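Phosphoglycerol transferase GacH (Streptococcus pyogenes MGAS5005, PDB 6DGM) probably transfers sn-glycerol 1-phosphate onto streptococcal rhamnose polysaccharide, using the manganese-binding, sulfatase-family catalytic domain of a longer membrane protein. Local coordinates at residues A37-I42 against E320-K325; S191-S196 against K261-V266; Y293-N298 against T315-E320. All blocks are in the same frame, centred on the assembly; numbering follows the deposited sequence.

Interaction 1 (A37-I42 against E320-K325); sequences ADQTVI and EHTDSK. With CA (calcium ion), chain E.
This is a buried packing contact in which Q39, just ahead of strand 40-46, lies against T322 and S324 in the turn that ends helix 314-321. The turn is a Schellman motif within the alpha/beta domain of the alkaline phosphatase clan. D323 takes positive phi (57°), its backbone N reaches E320 O at 3.1 Å, and S324 N turns back to F319 O. No hydrogen bond crosses between the segments. Q39 folds over at chi2 (-80°), which brings the two ends of its amide to different neighbours. OE1 of Q39 lies 4.2 Å from T322 CB. Its NE2 stands 4.0 Å from S324 OG, too far to bond, and has its polar partner in N35. The facing hydroxyls are occupied among themselves, since S324 OG donates to T322 OG1 at 2.8 Å and T322 OG1 is also bonded to L318 O, a link back into the last helical turn. D323, between these two residues, sends its side chain away from Q39 to the calcium ion, which is also held by D31 O and three waters. Its OD1 ligates the metal at 2.4 Å, and OD2 accepts a hydrogen bond from one of those waters at 2.8 Å.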
loop_
_atom_site.group_PDB
_atom_site.type_symbol
_atom_site.label_atom_id
_atom_site.label_comp_id
_atom_site.label_asym_id
_atom_site.label_seq_id
_atom_site.Cartn_x
_atom_site.Cartn_y
_atom_site.Cartn_z
ATOM N N ALA A 37 -12.706 12.908 -3.286
ATOM C CA ALA A 37 -12.446 13.997 -2.355
ATOM C C ALA A 37 -13.524 14.147 -1.287
ATOM O O ALA A 37 -13.352 14.963 -0.376
ATOM C CB ALA A 37 -12.306 15.314 -3.122
ATOM N N ASP A 38 -14.615 13.385 -1.368
ATOM C CA ASP A 38 -15.611 13.332 -0.304
ATOM C C ASP A 38 -15.299 12.263 0.737
ATOM O O ASP A 38 -16.022 12.147 1.726
ATOM C CB ASP A 38 -17.006 13.052 -0.872
ATOM C CG ASP A 38 -17.544 14.181 -1.713
ATOM O OD1 ASP A 38 -17.144 15.349 -1.513
ATOM O OD2 ASP A 38 -18.402 13.888 -2.563
ATOM N N GLN A 39 -14.261 11.469 0.525
ATOM C CA GLN A 39 -13.883 10.395 1.420
ATOM C C GLN A 39 -12.588 10.783 2.123
ATOM O O GLN A 39 -11.651 11.286 1.487
ATOM C CB GLN A 39 -13.556 9.099 0.652
ATOM C CG GLN A 39 -14.211 8.929 -0.692
ATOM C CD GLN A 39 -15.636 8.454 -0.585
ATOM O OE1 GLN A 39 -15.977 7.673 0.304
ATOM N NE2 GLN A 39 -16.481 8.923 -1.496
ATOM N N THR A 40 -12.508 10.503 3.415
ATOM C CA THR A 40 -11.221 10.478 4.101
ATOM C C THR A 40 -10.611 9.097 3.910
ATOM O O THR A 40 -11.293 8.079 4.037
ATOM C CB THR A 40 -11.394 10.829 5.573
ATOM O OG1 THR A 40 -11.558 12.255 5.667
ATOM C CG2 THR A 40 -10.208 10.376 6.431
ATOM N N VAL A 41 -9.347 9.074 3.538
ATOM C CA VAL A 41 -8.673 7.860 3.101
ATOM C C VAL A 41 -7.402 7.696 3.917
ATOM O O VAL A 41 -6.640 8.660 4.090
ATOM C CB VAL A 41 -8.366 7.904 1.592
ATOM C CG1 VAL A 41 -7.453 6.772 1.232
ATOM C CG2 VAL A 41 -9.688 7.845 0.794
ATOM N N ILE A 42 -7.195 6.487 4.432
ATOM C CA ILE A 42 -6.033 6.134 5.241
ATOM C C ILE A 42 -5.311 4.984 4.550
ATOM O O ILE A 42 -5.887 3.904 4.388
ATOM C CB ILE A 42 -6.443 5.723 6.662
ATOM C CG1 ILE A 42 -7.165 6.871 7.377
ATOM C CG2 ILE A 42 -5.205 5.285 7.442
ATOM C CD1 ILE A 42 -7.987 6.425 8.586
ATOM N N GLU A 320 -12.603 1.970 -7.077
ATOM C CA GLU A 320 -13.676 1.022 -7.359
ATOM C C GLU A 320 -14.472 0.710 -6.097
ATOM O O GLU A 320 -15.712 0.681 -6.118
ATOM C CB GLU A 320 -13.104 -0.260 -7.954
ATOM C CG GLU A 320 -14.175 -1.240 -8.372
ATOM C CD GLU A 320 -13.624 -2.601 -8.697
ATOM O OE1 GLU A 320 -12.724 -3.083 -7.956
ATOM O OE2 GLU A 320 -14.087 -3.185 -9.688
ATOM N N HIS A 321 -13.775 0.455 -4.987
ATOM C CA HIS A 321 -14.458 0.070 -3.755
ATOM C C HIS A 321 -15.394 1.172 -3.282
ATOM O O HIS A 321 -16.516 0.899 -2.842
ATOM C CB HIS A 321 -13.436 -0.285 -2.660
ATOM C CG HIS A 321 -14.068 -0.718 -1.381
ATOM N ND1 HIS A 321 -14.572 -1.988 -1.200
ATOM C CD2 HIS A 321 -14.325 -0.041 -0.239
ATOM C CE1 HIS A 321 -15.115 -2.074 0.004
ATOM N NE2 HIS A 321 -14.971 -0.909 0.610
ATOM N N THR A 322 -14.956 2.425 -3.375
ATOM C CA THR A 322 -15.755 3.558 -2.956
ATOM C C THR A 322 -16.669 4.095 -4.054
ATOM O O THR A 322 -17.357 5.091 -3.816
ATOM C CB THR A 322 -14.858 4.696 -2.467
ATOM O OG1 THR A 322 -14.028 5.167 -3.533
ATOM C CG2 THR A 322 -13.999 4.226 -1.307
ATOM N N ASP A 323 -16.681 3.478 -5.238
ATOM C CA ASP A 323 -17.532 3.908 -6.361
ATOM C C ASP A 323 -17.268 5.363 -6.750
ATOM O O ASP A 323 -18.189 6.127 -7.057
ATOM C CB ASP A 323 -19.015 3.667 -6.063
ATOM C CG ASP A 323 -19.840 3.482 -7.318
ATOM O OD1 ASP A 323 -19.368 2.773 -8.233
ATOM O OD2 ASP A 323 -20.960 4.025 -7.372
ATOM N N SER A 324 -15.992 5.749 -6.751
ATOM C CA SER A 324 -15.588 7.118 -7.043
ATOM C C SER A 324 -15.209 7.294 -8.511
ATOM O O SER A 324 -14.621 6.402 -9.129
ATOM C CB SER A 324 -14.395 7.510 -6.165
ATOM O OG SER A 324 -14.802 7.547 -4.813
ATOM N N LYS A 325 -15.548 8.458 -9.055
ATOM C CA LYS A 325 -15.217 8.787 -10.429
ATOM C C LYS A 325 -13.707 8.885 -10.620
ATOM O O LYS A 325 -12.968 9.323 -9.733
ATOM C CB LYS A 325 -15.888 10.103 -10.802
ATOM C CG LYS A 325 -17.403 10.020 -10.824
ATOM C CD LYS A 325 -18.015 11.404 -11.013
ATOM C CE LYS A 325 -19.524 11.403 -10.746
ATOM N NZ LYS A 325 -20.248 10.562 -11.722
HETATM CA CA CA E . -21.178 1.754 -9.466
HETATM O O HOH W 1 -23.058 3.312 -9.136
HETATM O O HOH W 2 -19.249 1.155 -11.242
HETATM O O HOH W 3 -23.028 0.247 -10.790
#

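Interaction 2 (S191-S196 against K261-V266); sequences SLINPS and KPITVV
P195 and K261 bring their backbones within 5.3 Å, CA to CA, where the loop leaving helix 182-192 passes the residues that lead into strand 263-269, yet no direct hydrogen bond joins the two segments. The lysine meets the proline with its aliphatic part: P195 CB and K261 CB lie 4.3 Å apart. Further along the chain, K261 CD is 3.6 Å from P195 O. A bend at chi2 (73°) turns the lysine chain alongside that carbonyl. One water then bridges the pair, donating to P195 O at 3.0 Å and accepting from K261 NZ at 2.7 Å; the ammonium group has a further partner in S198 OG. This meeting of loop and strand end lies at the entry to a central strand of the mixed sheet, beside its parallel neighbour 40-46. Deeper in, the contact turns apolar. I193 CG2 meets I263 CD1 at 4.2 Å, branch against chain end, and both isoleucines also touch L256 of helix 229-257. An Asx turn holds N194 to S196 around P195: N194 OD1 accepts from S196 N at 3.0 Å with an N-H...O angle of 152°, the donor standing 44° out of the amide carbonyl plane.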
loop_
_atom_site.group_PDB
_atom_site.type_symbol
_atom_site.label_atom_id
_atom_site.label_comp_id
_atom_site.label_asym_id
_atom_site.label_seq_id
_atom_site.Cartn_x
_atom_site.Cartn_y
_atom_site.Cartn_z
ATOM N N SER A 191 -6.862 10.706 16.845
ATOM C CA SER A 191 -6.843 12.047 17.409
ATOM C C SER A 191 -6.716 13.139 16.350
ATOM O O SER A 191 -6.994 14.307 16.644
ATOM C CB SER A 191 -5.694 12.172 18.412
ATOM O OG SER A 191 -4.452 12.184 17.738
ATOM N N LEU A 192 -6.286 12.797 15.139
ATOM C CA LEU A 192 -6.135 13.787 14.083
ATOM C C LEU A 192 -7.293 13.789 13.097
ATOM O O LEU A 192 -7.401 14.728 12.295
ATOM C CB LEU A 192 -4.837 13.540 13.320
ATOM C CG LEU A 192 -3.547 13.754 14.108
ATOM C CD1 LEU A 192 -2.330 13.282 13.295
ATOM C CD2 LEU A 192 -3.402 15.197 14.483
ATOM N N ILE A 193 -8.164 12.776 13.139
ATOM C CA ILE A 193 -9.306 12.750 12.229
ATOM C C ILE A 193 -10.242 13.898 12.564
ATOM O O ILE A 193 -10.653 14.084 13.721
ATOM C CB ILE A 193 -10.026 11.395 12.263
ATOM C CG1 ILE A 193 -9.128 10.332 11.619
ATOM C CG2 ILE A 193 -11.364 11.481 11.506
ATOM C CD1 ILE A 193 -9.627 8.911 11.776
ATOM N N ASN A 194 -10.596 14.665 11.539
ATOM C CA ASN A 194 -11.428 15.856 11.665
ATOM C C ASN A 194 -12.609 15.621 10.743
ATOM O O ASN A 194 -12.459 15.734 9.508
ATOM C CB ASN A 194 -10.657 17.100 11.245
ATOM C CG ASN A 194 -11.497 18.372 11.349
ATOM O OD1 ASN A 194 -12.714 18.319 11.540
ATOM N ND2 ASN A 194 -10.849 19.518 11.217
ATOM N N PRO A 195 -13.779 15.272 11.280
ATOM C CA PRO A 195 -14.941 14.974 10.428
ATOM C C PRO A 195 -15.399 16.124 9.551
ATOM O O PRO A 195 -16.198 15.894 8.634
ATOM C CB PRO A 195 -16.044 14.585 11.431
ATOM C CG PRO A 195 -15.361 14.354 12.737
ATOM C CD PRO A 195 -14.076 15.121 12.724
ATOM N N SER A 196 -14.961 17.358 9.823
ATOM C CA SER A 196 -15.320 18.507 9.002
ATOM C C SER A 196 -14.443 18.641 7.765
ATOM O O SER A 196 -14.661 19.564 6.965
ATOM C CB SER A 196 -15.184 19.786 9.817
ATOM O OG SER A 196 -16.091 19.773 10.900
ATOM N N LYS A 261 -18.180 10.632 9.172
ATOM C CA LYS A 261 -17.446 11.017 7.967
ATOM C C LYS A 261 -17.186 9.729 7.204
ATOM O O LYS A 261 -16.802 8.732 7.833
ATOM C CB LYS A 261 -16.096 11.649 8.346
ATOM C CG LYS A 261 -15.189 11.976 7.157
ATOM C CD LYS A 261 -15.682 13.190 6.360
ATOM C CE LYS A 261 -14.884 13.353 5.069
ATOM N NZ LYS A 261 -15.362 14.523 4.269
ATOM N N PRO A 262 -17.371 9.690 5.880
ATOM C CA PRO A 262 -16.968 8.483 5.138
ATOM C C PRO A 262 -15.454 8.321 5.187
ATOM O O PRO A 262 -14.708 9.227 4.796
ATOM C CB PRO A 262 -17.480 8.726 3.711
ATOM C CG PRO A 262 -17.992 10.116 3.674
ATOM C CD PRO A 262 -18.118 10.648 5.049
ATOM N N ILE A 263 -14.996 7.168 5.679
ATOM C CA ILE A 263 -13.576 6.878 5.862
ATOM C C ILE A 263 -13.294 5.515 5.247
ATOM O O ILE A 263 -14.011 4.551 5.525
ATOM C CB ILE A 263 -13.202 6.874 7.361
ATOM C CG1 ILE A 263 -13.378 8.273 7.968
ATOM C CG2 ILE A 263 -11.782 6.387 7.551
ATOM C CD1 ILE A 263 -13.290 8.313 9.491
ATOM N N THR A 264 -12.239 5.424 4.432
ATOM C CA THR A 264 -11.814 4.137 3.879
ATOM C C THR A 264 -10.348 3.912 4.216
ATOM O O THR A 264 -9.539 4.834 4.122
ATOM C CB THR A 264 -12.067 4.054 2.367
ATOM O OG1 THR A 264 -13.476 4.146 2.114
ATOM C CG2 THR A 264 -11.588 2.727 1.793
ATOM N N VAL A 265 -10.040 2.697 4.652
ATOM C CA VAL A 265 -8.692 2.276 5.021
ATOM C C VAL A 265 -8.213 1.259 3.992
ATOM O O VAL A 265 -8.903 0.268 3.715
ATOM C CB VAL A 265 -8.669 1.637 6.419
ATOM C CG1 VAL A 265 -7.268 1.162 6.766
ATOM C CG2 VAL A 265 -9.199 2.603 7.493
ATOM N N VAL A 266 -7.028 1.500 3.438
ATOM C CA VAL A 266 -6.297 0.520 2.645
ATOM C C VAL A 266 -5.198 -0.014 3.558
ATOM O O VAL A 266 -4.265 0.711 3.896
ATOM C CB VAL A 266 -5.702 1.142 1.377
ATOM C CG1 VAL A 266 -4.943 0.090 0.583
ATOM C CG2 VAL A 266 -6.790 1.795 0.517
HETATM O O HOH W 4 -16.127 16.693 5.775
#

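Interaction 3 (Y293-N298 against T315-E320)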
loop_
_atom_site.group_PDB
_atom_site.type_symbol
_atom_site.label_atom_id
_atom_site.label_comp_id
_atom_site.label_asym_id
_atom_site.label_seq_id
_atom_site.Cartn_x
_atom_site.Cartn_y
_atom_site.Cartn_z
ATOM N N TYR A 293 -3.967 -7.934 2.400
ATOM C CA TYR A 293 -4.494 -6.582 2.297
ATOM C C TYR A 293 -6.012 -6.602 2.456
ATOM O O TYR A 293 -6.682 -7.605 2.199
ATOM C CB TYR A 293 -4.131 -5.890 0.963
ATOM C CG TYR A 293 -5.103 -6.204 -0.166
ATOM C CD1 TYR A 293 -6.223 -5.408 -0.378
ATOM C CD2 TYR A 293 -4.921 -7.312 -0.999
ATOM C CE1 TYR A 293 -7.126 -5.702 -1.371
ATOM C CE2 TYR A 293 -5.829 -7.613 -2.000
ATOM C CZ TYR A 293 -6.925 -6.799 -2.186
ATOM O OH TYR A 293 -7.847 -7.060 -3.171
ATOM N N PHE A 294 -6.547 -5.460 2.872
ATOM C CA PHE A 294 -7.980 -5.217 2.797
ATOM C C PHE A 294 -8.235 -3.740 2.527
ATOM O O PHE A 294 -7.393 -2.877 2.796
ATOM C CB PHE A 294 -8.756 -5.728 4.027
ATOM C CG PHE A 294 -8.446 -5.026 5.330
ATOM C CD1 PHE A 294 -8.950 -3.771 5.594
ATOM C CD2 PHE A 294 -7.703 -5.662 6.318
ATOM C CE1 PHE A 294 -8.696 -3.133 6.789
ATOM C CE2 PHE A 294 -7.456 -5.035 7.532
ATOM C CZ PHE A 294 -7.960 -3.771 7.770
ATOM N N ILE A 295 -9.415 -3.467 1.978
ATOM C CA ILE A 295 -9.884 -2.119 1.702
ATOM C C ILE A 295 -11.249 -2.039 2.376
ATOM O O ILE A 295 -12.187 -2.720 1.951
ATOM C CB ILE A 295 -9.975 -1.830 0.198
ATOM C CG1 ILE A 295 -8.593 -1.990 -0.457
ATOM C CG2 ILE A 295 -10.497 -0.421 -0.014
ATOM C CD1 ILE A 295 -8.558 -1.747 -1.972
ATOM N N TRP A 296 -11.334 -1.275 3.472
ATOM C CA TRP A 296 -12.489 -1.286 4.365
ATOM C C TRP A 296 -12.969 0.141 4.579
ATOM O O TRP A 296 -12.166 1.014 4.925
ATOM C CB TRP A 296 -12.080 -1.880 5.719
ATOM C CG TRP A 296 -13.141 -1.883 6.796
ATOM C CD1 TRP A 296 -13.987 -2.901 7.095
ATOM C CD2 TRP A 296 -13.442 -0.827 7.719
ATOM N NE1 TRP A 296 -14.799 -2.554 8.141
ATOM C CE2 TRP A 296 -14.488 -1.283 8.543
ATOM C CE3 TRP A 296 -12.939 0.459 7.917
ATOM C CZ2 TRP A 296 -15.037 -0.500 9.567
ATOM C CZ3 TRP A 296 -13.473 1.233 8.931
ATOM C CH2 TRP A 296 -14.509 0.750 9.750
ATOM N N SER A 297 -14.276 0.363 4.393
ATOM C CA SER A 297 -14.939 1.629 4.686
ATOM C C SER A 297 -15.755 1.511 5.969
ATOM O O SER A 297 -16.182 0.422 6.367
ATOM C CB SER A 297 -15.873 2.044 3.542
ATOM O OG SER A 297 -15.214 2.068 2.294
ATOM N N ASN A 298 -15.992 2.652 6.603
ATOM C CA ASN A 298 -16.673 2.676 7.892
ATOM C C ASN A 298 -18.187 2.671 7.781
ATOM O O ASN A 298 -18.865 2.776 8.807
ATOM C CB ASN A 298 -16.187 3.852 8.741
ATOM C CG ASN A 298 -16.626 5.188 8.206
ATOM O OD1 ASN A 298 -17.013 5.326 7.034
ATOM N ND2 ASN A 298 -16.563 6.194 9.063
ATOM N N THR A 315 -4.752 2.192 -5.424
ATOM C CA THR A 315 -5.564 3.380 -5.680
ATOM C C THR A 315 -6.714 3.073 -6.635
ATOM O O THR A 315 -7.851 3.473 -6.394
ATOM C CB THR A 315 -4.716 4.541 -6.194
ATOM O OG1 THR A 315 -3.698 4.824 -5.243
ATOM C CG2 THR A 315 -5.578 5.819 -6.366
ATOM N N ALA A 316 -6.449 2.357 -7.720
ATOM C CA ALA A 316 -7.549 1.972 -8.597
ATOM C C ALA A 316 -8.574 1.135 -7.844
ATOM O O ALA A 316 -9.789 1.297 -8.029
ATOM C CB ALA A 316 -7.022 1.215 -9.806
ATOM N N ALA A 317 -8.101 0.234 -6.985
ATOM C CA ALA A 317 -9.029 -0.580 -6.216
ATOM C C ALA A 317 -9.811 0.259 -5.222
ATOM O O ALA A 317 -10.976 -0.042 -4.939
ATOM C CB ALA A 317 -8.285 -1.701 -5.509
ATOM N N LEU A 318 -9.188 1.314 -4.695
ATOM C CA LEU A 318 -9.872 2.211 -3.767
ATOM C C LEU A 318 -10.985 2.972 -4.470
ATOM O O LEU A 318 -12.092 3.119 -3.935
ATOM C CB LEU A 318 -8.855 3.183 -3.156
ATOM C CG LEU A 318 -9.411 4.413 -2.434
ATOM C CD1 LEU A 318 -9.962 3.983 -1.083
ATOM C CD2 LEU A 318 -8.373 5.498 -2.276
ATOM N N PHE A 319 -10.698 3.499 -5.660
ATOM C CA PHE A 319 -11.747 4.166 -6.424
ATOM C C PHE A 319 -12.905 3.216 -6.702
ATOM O O PHE A 319 -14.076 3.602 -6.593
ATOM C CB PHE A 319 -11.191 4.702 -7.742
ATOM C CG PHE A 319 -10.526 6.057 -7.633
ATOM C CD1 PHE A 319 -9.244 6.185 -7.129
ATOM C CD2 PHE A 319 -11.183 7.198 -8.060
ATOM C CE1 PHE A 319 -8.635 7.436 -7.049
ATOM C CE2 PHE A 319 -10.591 8.438 -7.970
ATOM C CZ PHE A 319 -9.321 8.568 -7.465
ATOM N N GLU A 320 -12.603 1.970 -7.077
ATOM C CA GLU A 320 -13.676 1.022 -7.359
ATOM C C GLU A 320 -14.472 0.710 -6.097
ATOM O O GLU A 320 -15.712 0.681 -6.118
ATOM C CB GLU A 320 -13.104 -0.260 -7.954
ATOM C CG GLU A 320 -14.175 -1.240 -8.372
ATOM C CD GLU A 320 -13.624 -2.601 -8.697
ATOM O OE1 GLU A 320 -12.724 -3.083 -7.956
ATOM O OE2 GLU A 320 -14.087 -3.185 -9.688
#
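I295 has CG1 anti to its own carbonyl carbon (chi1 -60°) and a fully extended chi2 of 179°, an extension that carries CD1 away from the strand and onto A317 of helix 314-321. There it meets A317 CB at 3.5 Å, a close methyl-to-methyl approach, and the same CD1 lies 4.0 Å from A317 C and 4.1 Å from L318 N. The tip of the isoleucine thus lies against the A317-L318 peptide bond. The small alanine side chain is consistent with the close spacing of strand and helix here, where the CA atoms of I295 and L318 stand 7.0 Å apart. L318 takes part from the flank. With its CG nearly anti to the backbone N (chi1 165°), one branch, CD1, lies beside the isoleucine, 4.6 Å from I295 CG2, a looser approach than that of A317. No polar bond crosses, and the contact is hydrophobic helix-on-sheet packing in the alpha/beta core of the sulfatase-family domain. The helix is regular here, F319 N bonding to T315 O at 2.9 Å. I295 and L318 both touch T264 on the adjoining strand 263-269. The residues alternating with I295, F294 and W296, turn to helix 229-257 instead, and beyond helix 314-321 lies helix 328-339, which A316 and A317 touch and whose Y330 stacks with F319.

All three contacts gather at one mixed sheet, two of them joining parts far apart in the chain. Strands 40-46, 263-269 and 290-297 are consecutive neighbours in it, and each supplies or adjoins one side of a contact. Interactions 1 and 3 share helix 314-321 and E320, their centres about 8 Å apart; the centre of interaction 2 lies about 12 Å from that of interaction 1 and about 14 Å from that of interaction 3. T264 ties them together, its N bonded to T40 O, its OG1 to S297 OG, and its CG2 packed on L318. Along the chain interaction 1 encloses both others, with 2 closing before 3 opens. Segments 37-42 and 261-266 lie at the starts of strands whose far ends lead to manganese ligands E47, D270 and H271.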